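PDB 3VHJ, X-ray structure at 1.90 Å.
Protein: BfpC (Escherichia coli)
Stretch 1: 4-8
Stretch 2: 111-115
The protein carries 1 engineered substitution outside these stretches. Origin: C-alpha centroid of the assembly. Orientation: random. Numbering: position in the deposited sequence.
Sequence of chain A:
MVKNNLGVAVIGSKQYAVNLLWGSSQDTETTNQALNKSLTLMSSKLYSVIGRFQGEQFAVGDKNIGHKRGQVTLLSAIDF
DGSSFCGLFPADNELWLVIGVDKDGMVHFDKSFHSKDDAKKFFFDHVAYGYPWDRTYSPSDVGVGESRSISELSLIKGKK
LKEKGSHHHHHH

Stretch 1 4-8: NNLGV
Stretch 2, residues 111-115: KSFHS

Residues 4-8 of BfpC form a compact turn that rests against a strand end and the loop that follows it, residues 111-115, more than a hundred positions later in the same chain. The two backbones meet at a single point of register, where the CA atoms of Leu6 and Ser112 lie 6.4 Å apart, and together the stretches bury 244 Å² of surface.

The first stretch enters extended at Asn4 (phi/psi -125/-177°), passes through Asn5 (-119/31°) and then folds into a type I beta turn from Asn5 to Val8. Leu6 (-61/-24°) and Gly7 (-86/5°) occupy its central positions, and Val8 N donates to Asn5 O at 3.2 Å to close it; Val8 itself returns to an extended conformation (phi -124°, chi1 -179°, t), its CA-to-CB bond pointing away from the second stretch. Asn4 braces the approach to the turn. With chi1 at 62° (p) and chi2 at 58°, the Asn4 side chain reaches forward along the chain, so that Asn4 OD1 accepts a nearly linear hydrogen bond from Leu6 N, 2.9 Å long with an angle of 163° at the hydrogen. Asn5 is also p, at 61°, with chi2 at -172°; its CA-to-CB bond points sideways, but this rotamer brings the amide end nearer to the second stretch, where Asn5 ND2 meets the edge of the His114 ring.

In the second stretch, Lys111 (-128/146°), Ser112 (-124/151°) and Phe113 (-145/146°) continue a strand that begins earlier. The alternation of the strand points the CA-to-CB bond of Ser112 toward the turn and that of Phe113 (chi1 -50°, m; chi2 78°) away from it; Lys111 (m, m, m, t) is out of reach of the turn. His114 breaks the extended run at -86/-15°, and Ser115 (-110/130°, chi1 161°, t) caps a helix that starts just past the stretch.

The one direct hydrogen bond between the stretches runs from Ser112 OG to Leu6 O and is short, at 2.6 Å. The p rotamer of Ser112 (chi1 63°) places the hydroxyl where it can donate to this carbonyl. A buried side chain thereby gains a polar partner and tethers the turn to the strand.

Leu6 provides the largest covered area, 97 Å². Its CA-to-CB bond points sideways, yet the end of the side chain comes nearer to the second stretch. Chi1, at -100°, lies between the standard wells, while chi2 is t at 169°; this conformation carries Leu6 CD2 to 3.8 Å from Ser112 OG and 3.9 Å from Phe113 C. The same methyl sits over one face of the His114 imidazole, with Leu6 CD2 3.4 Å from the ring centroid and only 13° off the ring normal, a CH-pi contact. Packing is tight here: Leu6 CG approaches His114 NE2 to 3.1 Å.

His114 reaches this position with chi1 at -78° (m) and chi2 at -45°, its ring end coming nearer to the turn although its CA-to-CB bond points sideways. Asn5 lies at the ring edge, near the ring plane, with Asn5 ND2 3.6 Å from His114 CE1. A water links the same two residues, accepting from Asn5 N at 3.1 Å and, through a weak bond, from His114 NE2 at 3.3 Å. The imidazole thus offers a face to aliphatic carbon and its edge to polar neighbours.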

# COMPACT_ATOMS: atom_id res chain seq x y z
N ASN A 4 17.44 -5.19 2.23
CA ASN A 4 16.57 -6.20 2.83
C ASN A 4 15.40 -6.46 1.87
O ASN A 4 15.35 -5.90 0.78
CB ASN A 4 16.05 -5.75 4.20
CG ASN A 4 15.20 -4.48 4.14
OD1 ASN A 4 14.19 -4.43 3.44
ND2 ASN A 4 15.61 -3.47 4.88
N ASN A 5 14.46 -7.32 2.27
CA ASN A 5 13.34 -7.61 1.39
C ASN A 5 12.00 -7.23 2.01
O ASN A 5 10.97 -7.84 1.72
CB ASN A 5 13.35 -9.08 0.97
CG ASN A 5 13.23 -10.05 2.14
OD1 ASN A 5 13.37 -11.26 1.97
ND2 ASN A 5 12.95 -9.52 3.33
N LEU A 6 12.02 -6.19 2.84
CA LEU A 6 10.81 -5.71 3.51
C LEU A 6 9.75 -5.23 2.52
O LEU A 6 8.56 -5.21 2.85
CB LEU A 6 11.16 -4.55 4.44
CG LEU A 6 11.32 -4.79 5.94
CD1 LEU A 6 11.93 -3.55 6.58
CD2 LEU A 6 9.96 -5.10 6.56
N GLY A 7 10.18 -4.85 1.33
CA GLY A 7 9.24 -4.34 0.34
C GLY A 7 8.54 -5.36 -0.55
O GLY A 7 7.82 -4.97 -1.46
N VAL A 8 8.75 -6.65 -0.30
CA VAL A 8 8.10 -7.66 -1.13
C VAL A 8 7.27 -8.63 -0.32
O VAL A 8 7.79 -9.37 0.51
CB VAL A 8 9.14 -8.45 -1.97
CG1 VAL A 8 8.45 -9.47 -2.85
CG2 VAL A 8 9.95 -7.49 -2.83
N LYS A 111 2.30 0.00 4.52
CA LYS A 111 3.48 -0.27 5.32
C LYS A 111 3.67 -1.75 5.57
O LYS A 111 2.70 -2.49 5.69
CB LYS A 111 3.36 0.44 6.67
CG LYS A 111 3.21 1.94 6.56
CD LYS A 111 4.56 2.64 6.47
CE LYS A 111 5.31 2.55 7.79
NZ LYS A 111 6.55 3.37 7.78
N SER A 112 4.93 -2.18 5.62
CA SER A 112 5.25 -3.57 5.88
C SER A 112 6.18 -3.59 7.09
O SER A 112 6.91 -2.62 7.33
CB SER A 112 5.95 -4.21 4.67
OG SER A 112 7.19 -3.58 4.41
N PHE A 113 6.15 -4.67 7.86
CA PHE A 113 6.99 -4.81 9.05
C PHE A 113 7.40 -6.26 9.20
O PHE A 113 6.63 -7.16 8.87
CB PHE A 113 6.23 -4.42 10.32
CG PHE A 113 5.53 -3.10 10.24
CD1 PHE A 113 4.33 -2.97 9.55
CD2 PHE A 113 6.08 -1.98 10.86
CE1 PHE A 113 3.68 -1.74 9.48
CE2 PHE A 113 5.44 -0.75 10.80
CZ PHE A 113 4.24 -0.63 10.11
N HIS A 114 8.60 -6.51 9.70
CA HIS A 114 9.01 -7.89 9.91
C HIS A 114 8.50 -8.33 11.28
O HIS A 114 8.43 -9.52 11.57
CB HIS A 114 10.53 -8.04 9.81
CG HIS A 114 11.03 -8.04 8.40
ND1 HIS A 114 10.43 -8.78 7.40
CD2 HIS A 114 12.07 -7.39 7.82
CE1 HIS A 114 11.07 -8.58 6.26
NE2 HIS A 114 12.07 -7.74 6.49
N SER A 115 8.12 -7.35 12.09
CA SER A 115 7.62 -7.60 13.44
C SER A 115 6.13 -7.32 13.59
O SER A 115 5.65 -6.24 13.23
CB SER A 115 8.39 -6.76 14.46
OG SER A 115 7.68 -6.65 15.67
O HOH W 1 14.90 -8.72 5.01